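Local coordinates for oxidoreductase, Gfo/Idh/MocA family (Vibrio cholerae, PDB 1XEA) that probably catalyses an NAD(P)-dependent oxidation or reduction of a small substrate, binding the dinucleotide through an N-terminal Rossmann domain, at the interface of chains A and B and the interface of chains A and C. Numbering follows the deposited sequence. Chains: chain A/B/C, Oxidoreductase, Gfo/Idh/MocA family.

Chain A meets two copies of itself through different surfaces. Contact 1, with chain B, uses two turns, one between strands 223-230 and 233-237, the other between strands 242-247 and 250-255, and lies about 32 Å from contact 2 and 48 Å from contact 3, measured between C-alpha centres. Contacts 2 and 3 belong to one interface with chain C, about 18 Å apart; contact 2 uses helix 12-22 of chain A, contact 3 the end of the same helix (12-23) in chain C. Each interface is two-fold symmetric, so two kinds of dyad can build the deposited tetramer; whether it forms in solution the structure alone does not show.

Contact 1: the interface of chains A and B. Residues chain A 229-230, 232-234, 246-250; chain B 154-155, 218-221.
Two tight turns of the C-terminal beta-sheet of chain A receive the segment 218-221 of chain B, in an interface that may hold a dimer within the deposited tetramer. Backbone hydrogen bonds set the register. A:Asn232 N gives its hydrogen to B:Gln218 O at 2.7 Å, from above the carbonyl plane, and A:Asn249 N binds B:Gly220 O at 2.9 Å, nearly along the C=O axis. Both asparagines have positive phi (59° and 57°), a turn conformation this residue tolerates well. The A:Asn232 side chain, CG anti to its carbonyl carbon, also places OD1 2.9 Å from B:Ala155 N in a weak bond.

Apolar contacts fill the other side of the segment. B:Ile221, with CG1 anti to its backbone N, lays the CG2 methyl over one face of the A:Trp246 indole, 3.5 Å from the centroid of the five-membered ring. The methyl of A:Ala234 sits over the B:Phe219 ring, 3.4 Å from CZ; so small a side chain lets the phenyl come close to the sheet. The same phenyl brings CE2 to 3.5 Å from A:Trp246 CE3. B:Gly220, without a side chain, lets its backbone run between the two turns.

The B:His154 imidazole lies flat under the second turn, A:Asn249 N standing over its centre. Its rotation is fixed within chain B by ND1, which donates to B:Phe219 O at 3.2 Å, roughly in the ring plane.

Contact 2: the interface of chains A and C. Residues chain A 16-17, 262-263, 266; chain C 258-262.
In this Gfo/Idh/MocA family protein, C:Trp259, on the loop leading into helix 262-265 of chain C, enters a groove of chain A between helix 12-22 of the Rossmann domain and helix 262-265 with A:Lys266 just beyond it. The patch is part of a two-fold interface that may pair subunits in the deposited tetramer.

Apolar and CH-pi contacts surround the indole, whose broad flat surface suits a groove with two walls. A:Lys266 passes obliquely over one face with CE above its centre, 3.8 Å from the centroid of the five-membered ring, while CD lies near CZ2. On the opposite face the aliphatic part of A:Lys16 lies more loosely, toward the rim. A:Leu263 meets the benzo side at about a right angle, CD2 3.6 Å from C:Trp259 CZ3. Selenomethionine A:Met262, its flexible chain bent at chi2 and chi3, follows the partner backbone: SE is 4.0 Å from C:Trp259 CA.

A salt bridge, made tip to tip, adds a polar contact. A:Lys266, long enough to cross the indole first, bends at chi4 (-53°) and brings NZ 3.0 Å from C:Asp258 OD1, on the syn lone pair. That oxygen also accepts a hydrogen bond from C:Trp259 N at 2.7 Å, from above the carboxylate plane, tying the carboxylate to the tryptophan backbone.

Contact 3: the interface of chains A and C. Residues chain A 46-48; chain C 23-24, 26, 47-48.
The end of helix 37-46 and the following loop residues 47-48 of chain A meet the end of helix 12-23, the loop 24-26 and the loop 47-48 of chain C, so that the two copies of Arg48 face each other near the dyad. The contact may help hold these chains together in the deposited assembly. The long arginine side chain, ending in a planar guanidinium with N-H groups along its edges, suits a surface of backbone carbonyls.

A:Arg48 bends at chi3 (-67°) and grips C:Tyr47 O side-on, NE at 3.2 Å and NH2 at 3.1 Å, both in the carbonyl plane. Its NH2 further binds C:Ala23 O at 2.7 Å, on a lone pair. C:Ala23 O stands at the C-terminal end of helix 12-23, where the helix dipole may favour the cation. C:Arg48 answers with NH1 to A:Arg48 O at 2.9 Å, a nearly straight bond (173° at H) that arrives above the carbonyl plane.

A:Arg46 reaches out extended, CG anti to the backbone N (chi1 -174°), alongside C:Gln24. The two side chains point the same way, the guanidinium nearly perpendicular to the C:Gln24 side-chain amide, and the bond is to the backbone: A:Arg46 NE donates to C:Gln24 O at 3.1 Å, with the oxygen in the guanidinium plane.

Contact 1: the interface of chains A and B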
ATOM      1  N   SER A 229     -14.522 -11.888   7.416  1.00 32.83           N
ATOM      2  CA  SER A 229     -13.919 -13.148   7.044  1.00 33.94           C
ATOM      3  C   SER A 229     -14.941 -14.261   6.910  1.00 33.84           C
ATOM      4  O   SER A 229     -15.942 -14.310   7.625  1.00 33.88           O
ATOM      5  CB  SER A 229     -12.838 -13.544   8.045  1.00 34.24           C
ATOM      6  OG  SER A 229     -13.401 -14.171   9.175  1.00 39.38           O
ATOM      7  N   TYR A 230     -14.673 -15.146   5.962  1.00 34.01           N
ATOM      8  CA  TYR A 230     -15.517 -16.293   5.688  1.00 33.33           C
ATOM      9  C   TYR A 230     -14.568 -17.468   5.727  1.00 34.09           C
ATOM     10  O   TYR A 230     -13.463 -17.358   6.260  1.00 36.26           O
ATOM     11  CB  TYR A 230     -16.124 -16.178   4.296  1.00 32.22           C
ATOM     12  CG  TYR A 230     -16.985 -14.957   4.097  1.00 31.60           C
ATOM     13  CD1 TYR A 230     -16.417 -13.706   3.855  1.00 31.62           C
ATOM     14  CD2 TYR A 230     -18.374 -15.053   4.146  1.00 30.97           C
ATOM     15  CE1 TYR A 230     -17.218 -12.586   3.662  1.00 33.12           C
ATOM     16  CE2 TYR A 230     -19.179 -13.938   3.956  1.00 32.27           C
ATOM     17  CZ  TYR A 230     -18.599 -12.713   3.714  1.00 31.78           C
ATOM     18  OH  TYR A 230     -19.402 -11.619   3.511  1.00 33.70           O
ATOM     19  N   ASN A 232     -11.811 -19.445   4.314  1.00 33.88           N
ATOM     20  CA  ASN A 232     -10.749 -19.279   3.320  1.00 31.79           C
ATOM     21  C   ASN A 232     -10.893 -18.048   2.463  1.00 30.66           C
ATOM     22  O   ASN A 232     -10.305 -17.957   1.384  1.00 30.75           O
ATOM     23  CB  ASN A 232     -10.645 -20.507   2.428  1.00 32.59           C
ATOM     24  CG  ASN A 232     -10.179 -21.724   3.196  1.00 35.49           C
ATOM     25  OD1 ASN A 232      -9.245 -21.647   4.003  1.00 34.64           O
ATOM     26  ND2 ASN A 232     -10.820 -22.855   2.952  1.00 39.31           N
ATOM     27  N   VAL A 233     -11.670 -17.093   2.951  1.00 28.70           N
ATOM     28  CA  VAL A 233     -11.854 -15.858   2.226  1.00 26.98           C
ATOM     29  C   VAL A 233     -11.929 -14.728   3.226  1.00 26.84           C
ATOM     30  O   VAL A 233     -12.524 -14.877   4.290  1.00 27.15           O
ATOM     31  CB  VAL A 233     -13.130 -15.893   1.373  1.00 26.50           C
ATOM     32  CG1 VAL A 233     -13.189 -14.636   0.513  1.00 24.65           C
ATOM     33  CG2 VAL A 233     -13.134 -17.141   0.475  1.00 25.49           C
ATOM     34  N   ALA A 234     -11.308 -13.605   2.895  1.00 26.01           N
ATOM     35  CA  ALA A 234     -11.318 -12.459   3.786  1.00 26.18           C
ATOM     36  C   ALA A 234     -11.267 -11.169   2.976  1.00 26.98           C
ATOM     37  O   ALA A 234     -10.944 -11.189   1.788  1.00 27.07           O
ATOM     38  CB  ALA A 234     -10.136 -12.538   4.747  1.00 23.67           C
ATOM     39  N   TRP A 246      -8.520 -11.231   0.052  1.00 32.94           N
ATOM     40  CA  TRP A 246      -7.608 -12.354   0.203  1.00 32.55           C
ATOM     41  C   TRP A 246      -8.375 -13.646  -0.112  1.00 33.91           C
ATOM     42  O   TRP A 246      -9.294 -14.036   0.613  1.00 35.41           O
ATOM     43  CB  TRP A 246      -7.063 -12.387   1.629  1.00 31.09           C
ATOM     44  CG  TRP A 246      -6.169 -11.244   1.948  1.00 29.48           C
ATOM     45  CD1 TRP A 246      -5.041 -10.878   1.274  1.00 28.06           C
ATOM     46  CD2 TRP A 246      -6.300 -10.323   3.038  1.00 28.28           C
ATOM     47  NE1 TRP A 246      -4.464  -9.790   1.873  1.00 28.50           N
ATOM     48  CE2 TRP A 246      -5.218  -9.429   2.957  1.00 29.17           C
ATOM     49  CE3 TRP A 246      -7.228 -10.167   4.071  1.00 28.87           C
ATOM     50  CZ2 TRP A 246      -5.033  -8.393   3.870  1.00 31.04           C
ATOM     51  CZ3 TRP A 246      -7.046  -9.133   4.986  1.00 30.91           C
ATOM     52  CH2 TRP A 246      -5.956  -8.258   4.878  1.00 31.21           C
ATOM     53  N   ARG A 247      -7.986 -14.301  -1.198  1.00 35.01           N
ATOM     54  CA  ARG A 247      -8.634 -15.523  -1.640  1.00 36.70           C
ATOM     55  C   ARG A 247      -7.594 -16.396  -2.315  1.00 36.17           C
ATOM     56  O   ARG A 247      -6.751 -15.898  -3.057  1.00 35.30           O
ATOM     57  CB  ARG A 247      -9.750 -15.176  -2.615  1.00 39.10           C
ATOM     58  CG  ARG A 247     -10.235 -16.334  -3.432  1.00 43.54           C
ATOM     59  CD  ARG A 247     -11.333 -15.875  -4.358  1.00 46.12           C
ATOM     60  NE  ARG A 247     -12.537 -15.554  -3.615  1.00 52.11           N
ATOM     61  CZ  ARG A 247     -13.595 -14.945  -4.134  1.00 55.36           C
ATOM     62  NH1 ARG A 247     -13.576 -14.591  -5.418  1.00 58.29           N
ATOM     63  NH2 ARG A 247     -14.668 -14.702  -3.373  1.00 53.64           N
ATOM     64  N   ASP A 248      -7.649 -17.695  -2.045  1.00 37.05           N
ATOM     65  CA  ASP A 248      -6.692 -18.637  -2.616  1.00 38.46           C
ATOM     66  C   ASP A 248      -5.264 -18.211  -2.285  1.00 39.66           C
ATOM     67  O   ASP A 248      -4.346 -18.345  -3.099  1.00 39.96           O
ATOM     68  CB  ASP A 248      -6.855 -18.713  -4.129  1.00 38.55           C
ATOM     69  CG  ASP A 248      -8.258 -19.091  -4.545  1.00 41.92           C
ATOM     70  OD1 ASP A 248      -8.766 -20.129  -4.066  1.00 42.02           O
ATOM     71  OD2 ASP A 248      -8.853 -18.354  -5.367  1.00 44.01           O
ATOM     72  N   ASN A 249      -5.087 -17.691  -1.077  1.00 39.98           N
ATOM     73  CA  ASN A 249      -3.785 -17.239  -0.622  1.00 40.24           C
ATOM     74  C   ASN A 249      -3.212 -16.186  -1.552  1.00 39.84           C
ATOM     75  O   ASN A 249      -2.011 -16.138  -1.779  1.00 40.27           O
ATOM     76  CB  ASN A 249      -2.811 -18.403  -0.523  1.00 39.93           C
ATOM     77  CG  ASN A 249      -1.660 -18.101   0.417  1.00 43.82           C
ATOM     78  OD1 ASN A 249      -1.872 -17.607   1.537  1.00 44.45           O
ATOM     79  ND2 ASN A 249      -0.436 -18.399  -0.017  1.00 45.62           N
ATOM     80  N   GLN A 250      -4.083 -15.347  -2.085  1.00 38.31           N
ATOM     81  CA  GLN A 250      -3.650 -14.295  -2.955  1.00 39.06           C
ATOM     82  C   GLN A 250      -4.322 -13.050  -2.477  1.00 38.32           C
ATOM     83  O   GLN A 250      -5.397 -13.118  -1.888  1.00 40.49           O
ATOM     84  CB  GLN A 250      -4.099 -14.540  -4.369  1.00 44.26           C
ATOM     85  CG  GLN A 250      -3.444 -15.682  -5.066  1.00 52.51           C
ATOM     86  CD  GLN A 250      -3.950 -15.756  -6.492  1.00 58.39           C
ATOM     87  OE1 GLN A 250      -3.924 -14.750  -7.220  1.00 60.80           O
ATOM     88  NE2 GLN A 250      -4.434 -16.932  -6.901  1.00 60.68           N
TER
ATOM     89  N   HIS B 154      -3.929 -19.716   5.386  1.00 32.87           N
ATOM     90  CA  HIS B 154      -4.945 -20.051   4.395  1.00 34.31           C
ATOM     91  C   HIS B 154      -5.151 -21.559   4.353  1.00 35.31           C
ATOM     92  O   HIS B 154      -4.204 -22.308   4.122  1.00 35.73           O
ATOM     93  CB  HIS B 154      -4.498 -19.603   3.011  1.00 33.60           C
ATOM     94  CG  HIS B 154      -5.345 -20.143   1.904  1.00 35.12           C
ATOM     95  ND1 HIS B 154      -6.622 -19.688   1.658  1.00 37.16           N
ATOM     96  CD2 HIS B 154      -5.100 -21.099   0.976  1.00 35.23           C
ATOM     97  CE1 HIS B 154      -7.128 -20.336   0.622  1.00 36.51           C
ATOM     98  NE2 HIS B 154      -6.225 -21.197   0.190  1.00 37.46           N
ATOM     99  N   ALA B 155      -6.387 -22.001   4.571  1.00 36.20           N
ATOM    100  CA  ALA B 155      -6.714 -23.425   4.510  1.00 36.18           C
ATOM    101  C   ALA B 155      -5.729 -24.312   5.248  1.00 35.75           C
ATOM    102  O   ALA B 155      -4.938 -25.028   4.631  1.00 37.23           O
ATOM    103  CB  ALA B 155      -6.793 -23.858   3.043  1.00 34.98           C
ATOM    104  N   GLN B 218      -7.952 -20.471   8.611  1.00 35.00           N
ATOM    105  CA  GLN B 218      -8.849 -20.781   7.520  1.00 35.36           C
ATOM    106  C   GLN B 218      -9.196 -19.413   6.949  1.00 34.27           C
ATOM    107  O   GLN B 218     -10.337 -19.115   6.584  1.00 33.53           O
ATOM    108  CB  GLN B 218     -10.066 -21.520   8.058  1.00 38.03           C
ATOM    109  CG  GLN B 218     -10.711 -22.382   7.011  1.00 43.69           C
ATOM    110  CD  GLN B 218     -11.519 -23.528   7.604  1.00 46.66           C
ATOM    111  OE1 GLN B 218     -12.472 -23.305   8.362  1.00 48.46           O
ATOM    112  NE2 GLN B 218     -11.146 -24.766   7.255  1.00 45.73           N
ATOM    113  N   PHE B 219      -8.155 -18.585   6.913  1.00 32.92           N
ATOM    114  CA  PHE B 219      -8.206 -17.220   6.425  1.00 31.85           C
ATOM    115  C   PHE B 219      -8.012 -17.250   4.909  1.00 31.75           C
ATOM    116  O   PHE B 219      -7.736 -18.305   4.325  1.00 32.34           O
ATOM    117  CB  PHE B 219      -7.083 -16.412   7.093  1.00 31.46           C
ATOM    118  CG  PHE B 219      -7.338 -14.938   7.147  1.00 31.01           C
ATOM    119  CD1 PHE B 219      -8.405 -14.434   7.877  1.00 31.45           C
ATOM    120  CD2 PHE B 219      -6.527 -14.053   6.457  1.00 32.06           C
ATOM    121  CE1 PHE B 219      -8.665 -13.065   7.922  1.00 32.05           C
ATOM    122  CE2 PHE B 219      -6.784 -12.683   6.501  1.00 33.79           C
ATOM    123  CZ  PHE B 219      -7.856 -12.190   7.232  1.00 30.56           C
ATOM    124  N   GLY B 220      -8.154 -16.093   4.275  1.00 31.03           N
ATOM    125  CA  GLY B 220      -7.995 -16.019   2.830  1.00 31.12           C
ATOM    126  C   GLY B 220      -6.541 -16.039   2.380  1.00 30.06           C
ATOM    127  O   GLY B 220      -6.224 -16.335   1.226  1.00 30.12           O
ATOM    128  N   ILE B 221      -5.642 -15.729   3.302  1.00 28.31           N
ATOM    129  CA  ILE B 221      -4.232 -15.705   2.974  1.00 27.12           C
ATOM    130  C   ILE B 221      -3.438 -15.988   4.236  1.00 27.58           C
ATOM    131  O   ILE B 221      -3.986 -15.928   5.329  1.00 28.53           O
ATOM    132  CB  ILE B 221      -3.835 -14.312   2.386  1.00 23.63           C
ATOM    133  CG1 ILE B 221      -2.416 -14.343   1.827  1.00 21.64           C
ATOM    134  CG2 ILE B 221      -3.957 -13.260   3.434  1.00 21.60           C
ATOM    135  CD1 ILE B 221      -2.102 -13.176   0.961  1.00 20.58           C
TER

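Contact 2: the interface of chains A and C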
ATOM      1  N   LYS A  16     -24.109  19.116   4.856  1.00 49.34           N
ATOM      2  CA  LYS A  16     -23.016  18.381   4.227  1.00 48.96           C
ATOM      3  C   LYS A  16     -23.402  17.168   3.377  1.00 47.93           C
ATOM      4  O   LYS A  16     -22.755  16.889   2.369  1.00 48.49           O
ATOM      5  CB  LYS A  16     -22.006  17.914   5.278  1.00 50.81           C
ATOM      6  CG  LYS A  16     -20.954  18.928   5.672  1.00 54.77           C
ATOM      7  CD  LYS A  16     -19.851  18.253   6.488  1.00 58.83           C
ATOM      8  CE  LYS A  16     -18.730  19.226   6.893  1.00 60.07           C
ATOM      9  NZ  LYS A  16     -17.634  18.536   7.666  1.00 59.99           N
ATOM     10  N   ALA A  17     -24.447  16.447   3.763  1.00 46.44           N
ATOM     11  CA  ALA A  17     -24.816  15.257   3.009  1.00 45.62           C
ATOM     12  C   ALA A  17     -26.241  15.216   2.494  1.00 44.96           C
ATOM     13  O   ALA A  17     -26.483  15.176   1.286  1.00 43.71           O
ATOM     14  CB  ALA A  17     -24.549  14.017   3.861  1.00 45.78           C
HETATM   15  N   MSE A 262     -18.680  11.341  -3.875  1.00 37.85           N
HETATM   16  CA  MSE A 262     -18.217  11.127  -2.508  1.00 38.55           C
HETATM   17  C   MSE A 262     -19.336  10.739  -1.560  1.00 38.40           C
HETATM   18  O   MSE A 262     -19.222   9.754  -0.827  1.00 39.67           O
HETATM   19  CB  MSE A 262     -17.509  12.391  -2.009  1.00 41.79           C
HETATM   20  CG  MSE A 262     -16.964  12.350  -0.590  1.00 43.40           C
HETATM   21 SE   MSE A 262     -18.250  12.853   0.749  1.00 51.96          SE
HETATM   22  CE  MSE A 262     -18.484  14.701   0.244  1.00 44.64           C
ATOM     23  N   LEU A 263     -20.422  11.500  -1.556  1.00 37.17           N
ATOM     24  CA  LEU A 263     -21.515  11.162  -0.656  1.00 37.12           C
ATOM     25  C   LEU A 263     -22.041   9.755  -0.951  1.00 37.38           C
ATOM     26  O   LEU A 263     -22.351   8.997  -0.024  1.00 39.91           O
ATOM     27  CB  LEU A 263     -22.644  12.202  -0.753  1.00 36.24           C
ATOM     28  CG  LEU A 263     -22.386  13.557  -0.052  1.00 34.95           C
ATOM     29  CD1 LEU A 263     -23.623  14.449  -0.190  1.00 31.44           C
ATOM     30  CD2 LEU A 263     -22.057  13.339   1.437  1.00 33.26           C
ATOM     31  N   LYS A 266     -20.178   7.064   0.525  1.00 29.94           N
ATOM     32  CA  LYS A 266     -20.468   6.970   1.947  1.00 28.54           C
ATOM     33  C   LYS A 266     -21.871   6.433   2.186  1.00 29.83           C
ATOM     34  O   LYS A 266     -22.433   6.572   3.276  1.00 28.60           O
ATOM     35  CB  LYS A 266     -20.315   8.319   2.628  1.00 28.82           C
ATOM     36  CG  LYS A 266     -18.910   8.869   2.599  1.00 31.36           C
ATOM     37  CD  LYS A 266     -18.700   9.884   3.729  1.00 28.98           C
ATOM     38  CE  LYS A 266     -17.415  10.649   3.519  1.00 27.20           C
ATOM     39  NZ  LYS A 266     -16.262   9.751   3.339  1.00 23.06           N
TER
ATOM     40  N   ASP C 258     -10.869  14.328   4.447  1.00 38.76           N
ATOM     41  CA  ASP C 258     -12.064  13.528   4.241  1.00 39.26           C
ATOM     42  C   ASP C 258     -13.237  14.459   3.951  1.00 39.09           C
ATOM     43  O   ASP C 258     -13.194  15.636   4.288  1.00 38.59           O
ATOM     44  CB  ASP C 258     -12.326  12.682   5.490  1.00 42.27           C
ATOM     45  CG  ASP C 258     -13.408  11.632   5.282  1.00 45.45           C
ATOM     46  OD1 ASP C 258     -13.834  11.423   4.121  1.00 46.37           O
ATOM     47  OD2 ASP C 258     -13.823  11.009   6.288  1.00 46.50           O
ATOM     48  N   TRP C 259     -14.283  13.916   3.329  1.00 39.50           N
ATOM     49  CA  TRP C 259     -15.501  14.651   2.943  1.00 38.13           C
ATOM     50  C   TRP C 259     -15.289  15.615   1.775  1.00 37.34           C
ATOM     51  O   TRP C 259     -16.212  16.309   1.358  1.00 37.84           O
ATOM     52  CB  TRP C 259     -16.127  15.392   4.138  1.00 38.41           C
ATOM     53  CG  TRP C 259     -16.788  14.461   5.120  1.00 40.48           C
ATOM     54  CD1 TRP C 259     -16.169  13.757   6.109  1.00 40.47           C
ATOM     55  CD2 TRP C 259     -18.165  14.043   5.133  1.00 41.57           C
ATOM     56  NE1 TRP C 259     -17.063  12.922   6.731  1.00 41.71           N
ATOM     57  CE2 TRP C 259     -18.294  13.073   6.151  1.00 41.64           C
ATOM     58  CE3 TRP C 259     -19.296  14.386   4.381  1.00 41.88           C
ATOM     59  CZ2 TRP C 259     -19.509  12.441   6.439  1.00 41.26           C
ATOM     60  CZ3 TRP C 259     -20.509  13.752   4.669  1.00 42.96           C
ATOM     61  CH2 TRP C 259     -20.599  12.790   5.688  1.00 41.62           C
ATOM     62  N   THR C 260     -14.074  15.658   1.246  1.00 36.23           N
ATOM     63  CA  THR C 260     -13.811  16.515   0.107  1.00 34.37           C
ATOM     64  C   THR C 260     -14.532  15.819  -1.046  1.00 35.62           C
ATOM     65  O   THR C 260     -14.234  14.667  -1.357  1.00 35.56           O
ATOM     66  CB  THR C 260     -12.312  16.569  -0.219  1.00 33.13           C
ATOM     67  OG1 THR C 260     -11.590  17.042   0.920  1.00 33.83           O
ATOM     68  CG2 THR C 260     -12.053  17.481  -1.387  1.00 29.89           C
ATOM     69  N   PRO C 261     -15.505  16.496  -1.674  1.00 35.85           N
ATOM     70  CA  PRO C 261     -16.265  15.934  -2.791  1.00 36.15           C
ATOM     71  C   PRO C 261     -15.407  15.440  -3.953  1.00 36.64           C
ATOM     72  O   PRO C 261     -14.375  16.024  -4.259  1.00 37.30           O
ATOM     73  CB  PRO C 261     -17.183  17.085  -3.185  1.00 35.13           C
ATOM     74  CG  PRO C 261     -16.435  18.294  -2.727  1.00 34.85           C
ATOM     75  CD  PRO C 261     -15.967  17.860  -1.387  1.00 34.80           C
HETATM   76  N   MSE C 262     -15.858  14.369  -4.601  1.00 35.84           N
HETATM   77  CA  MSE C 262     -15.157  13.768  -5.729  1.00 35.88           C
HETATM   78  C   MSE C 262     -14.832  14.736  -6.862  1.00 36.01           C
HETATM   79  O   MSE C 262     -13.720  14.725  -7.376  1.00 36.57           O
HETATM   80  CB  MSE C 262     -15.977  12.586  -6.267  1.00 38.75           C
HETATM   81  CG  MSE C 262     -15.374  11.840  -7.480  1.00 41.57           C
HETATM   82 SE   MSE C 262     -15.899  12.549  -9.255  1.00 48.72          SE
HETATM   83  CE  MSE C 262     -17.753  11.967  -9.308  1.00 46.38           C
TER

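Contact 3: the interface of chains A and C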
ATOM      1  N   ARG A  46     -29.570  29.011  -2.072  1.00 56.91           N
ATOM      2  CA  ARG A  46     -28.527  28.192  -2.659  1.00 58.39           C
ATOM      3  C   ARG A  46     -29.058  26.989  -3.401  1.00 59.06           C
ATOM      4  O   ARG A  46     -28.561  26.649  -4.472  1.00 60.44           O
ATOM      5  CB  ARG A  46     -27.555  27.708  -1.590  1.00 60.59           C
ATOM      6  CG  ARG A  46     -26.367  26.957  -2.173  1.00 64.87           C
ATOM      7  CD  ARG A  46     -25.388  26.480  -1.110  1.00 67.38           C
ATOM      8  NE  ARG A  46     -24.119  26.057  -1.700  1.00 70.47           N
ATOM      9  CZ  ARG A  46     -23.062  25.678  -0.993  1.00 71.90           C
ATOM     10  NH1 ARG A  46     -23.122  25.668   0.335  1.00 72.80           N
ATOM     11  NH2 ARG A  46     -21.945  25.318  -1.616  1.00 72.54           N
ATOM     12  N   TYR A  47     -30.054  26.323  -2.839  1.00 59.60           N
ATOM     13  CA  TYR A  47     -30.598  25.151  -3.504  1.00 61.10           C
ATOM     14  C   TYR A  47     -31.922  25.421  -4.194  1.00 62.31           C
ATOM     15  O   TYR A  47     -32.679  24.496  -4.490  1.00 63.14           O
ATOM     16  CB  TYR A  47     -30.744  24.001  -2.507  1.00 60.94           C
ATOM     17  CG  TYR A  47     -29.421  23.560  -1.935  1.00 60.81           C
ATOM     18  CD1 TYR A  47     -28.957  24.067  -0.715  1.00 59.79           C
ATOM     19  CD2 TYR A  47     -28.607  22.668  -2.635  1.00 60.08           C
ATOM     20  CE1 TYR A  47     -27.712  23.693  -0.209  1.00 59.93           C
ATOM     21  CE2 TYR A  47     -27.366  22.291  -2.141  1.00 59.92           C
ATOM     22  CZ  TYR A  47     -26.922  22.804  -0.930  1.00 59.77           C
ATOM     23  OH  TYR A  47     -25.699  22.415  -0.444  1.00 57.41           O
ATOM     24  N   ARG A  48     -32.193  26.693  -4.454  1.00 63.04           N
ATOM     25  CA  ARG A  48     -33.418  27.094  -5.128  1.00 64.79           C
ATOM     26  C   ARG A  48     -34.675  26.321  -4.708  1.00 65.99           C
ATOM     27  O   ARG A  48     -35.174  25.464  -5.445  1.00 64.97           O
ATOM     28  CB  ARG A  48     -33.232  26.988  -6.647  1.00 64.13           C
ATOM     29  CG  ARG A  48     -32.359  28.080  -7.230  1.00 63.56           C
ATOM     30  CD  ARG A  48     -32.133  27.883  -8.711  1.00 64.38           C
ATOM     31  NE  ARG A  48     -31.334  26.689  -8.993  1.00 65.31           N
ATOM     32  CZ  ARG A  48     -30.018  26.606  -8.823  1.00 65.20           C
ATOM     33  NH1 ARG A  48     -29.334  27.653  -8.373  1.00 65.41           N
ATOM     34  NH2 ARG A  48     -29.391  25.468  -9.090  1.00 64.19           N
TER
ATOM     35  N   ALA C  23     -24.503  24.166 -10.331  1.00 45.39           N
ATOM     36  CA  ALA C  23     -25.881  24.196  -9.869  1.00 46.68           C
ATOM     37  C   ALA C  23     -25.960  24.649  -8.416  1.00 49.02           C
ATOM     38  O   ALA C  23     -26.891  25.350  -8.027  1.00 50.68           O
ATOM     39  CB  ALA C  23     -26.514  22.838 -10.030  1.00 44.68           C
ATOM     40  N   GLN C  24     -24.977  24.259  -7.614  1.00 51.08           N
ATOM     41  CA  GLN C  24     -24.969  24.636  -6.209  1.00 53.66           C
ATOM     42  C   GLN C  24     -24.080  25.839  -5.944  1.00 54.40           C
ATOM     43  O   GLN C  24     -24.050  26.376  -4.833  1.00 55.20           O
ATOM     44  CB  GLN C  24     -24.534  23.443  -5.344  1.00 55.42           C
ATOM     45  CG  GLN C  24     -23.308  22.679  -5.850  1.00 57.69           C
ATOM     46  CD  GLN C  24     -21.983  23.260  -5.368  1.00 59.73           C
ATOM     47  OE1 GLN C  24     -21.629  24.394  -5.691  1.00 60.88           O
ATOM     48  NE2 GLN C  24     -21.244  22.476  -4.589  1.00 59.52           N
ATOM     49  N   PRO C  26     -23.168  29.256  -5.388  1.00 59.07           N
ATOM     50  CA  PRO C  26     -23.894  30.471  -5.006  1.00 59.34           C
ATOM     51  C   PRO C  26     -23.581  31.684  -5.853  1.00 58.60           C
ATOM     52  O   PRO C  26     -22.465  31.840  -6.342  1.00 58.64           O
ATOM     53  CB  PRO C  26     -23.490  30.667  -3.548  1.00 60.44           C
ATOM     54  CG  PRO C  26     -22.104  30.103  -3.512  1.00 59.95           C
ATOM     55  CD  PRO C  26     -22.275  28.823  -4.299  1.00 59.33           C
ATOM     56  N   TYR C  47     -32.317  20.469 -11.466  1.00 53.22           N
ATOM     57  CA  TYR C  47     -31.499  21.487 -10.819  1.00 53.96           C
ATOM     58  C   TYR C  47     -32.227  22.816 -10.738  1.00 55.94           C
ATOM     59  O   TYR C  47     -31.616  23.862 -10.508  1.00 55.57           O
ATOM     60  CB  TYR C  47     -30.166  21.662 -11.564  1.00 53.23           C
ATOM     61  CG  TYR C  47     -29.323  20.399 -11.597  1.00 53.58           C
ATOM     62  CD1 TYR C  47     -29.571  19.393 -12.536  1.00 53.24           C
ATOM     63  CD2 TYR C  47     -28.346  20.163 -10.631  1.00 52.55           C
ATOM     64  CE1 TYR C  47     -28.877  18.184 -12.503  1.00 53.05           C
ATOM     65  CE2 TYR C  47     -27.650  18.957 -10.592  1.00 53.29           C
ATOM     66  CZ  TYR C  47     -27.927  17.972 -11.525  1.00 53.14           C
ATOM     67  OH  TYR C  47     -27.306  16.754 -11.439  1.00 51.73           O
ATOM     68  N   ARG C  48     -33.542  22.762 -10.918  1.00 57.13           N
ATOM     69  CA  ARG C  48     -34.382  23.951 -10.880  1.00 58.61           C
ATOM     70  C   ARG C  48     -33.777  25.117 -11.659  1.00 58.82           C
ATOM     71  O   ARG C  48     -33.198  26.039 -11.092  1.00 58.70           O
ATOM     72  CB  ARG C  48     -34.670  24.347  -9.426  1.00 58.37           C
ATOM     73  CG  ARG C  48     -36.077  23.943  -8.956  1.00 58.60           C
ATOM     74  CD  ARG C  48     -36.087  23.482  -7.508  1.00 56.96           C
ATOM     75  NE  ARG C  48     -35.527  22.145  -7.373  1.00 55.90           N
ATOM     76  CZ  ARG C  48     -34.631  21.795  -6.456  1.00 55.93           C
ATOM     77  NH1 ARG C  48     -34.187  22.688  -5.585  1.00 55.24           N
ATOM     78  NH2 ARG C  48     -34.171  20.549  -6.418  1.00 55.47           N
TER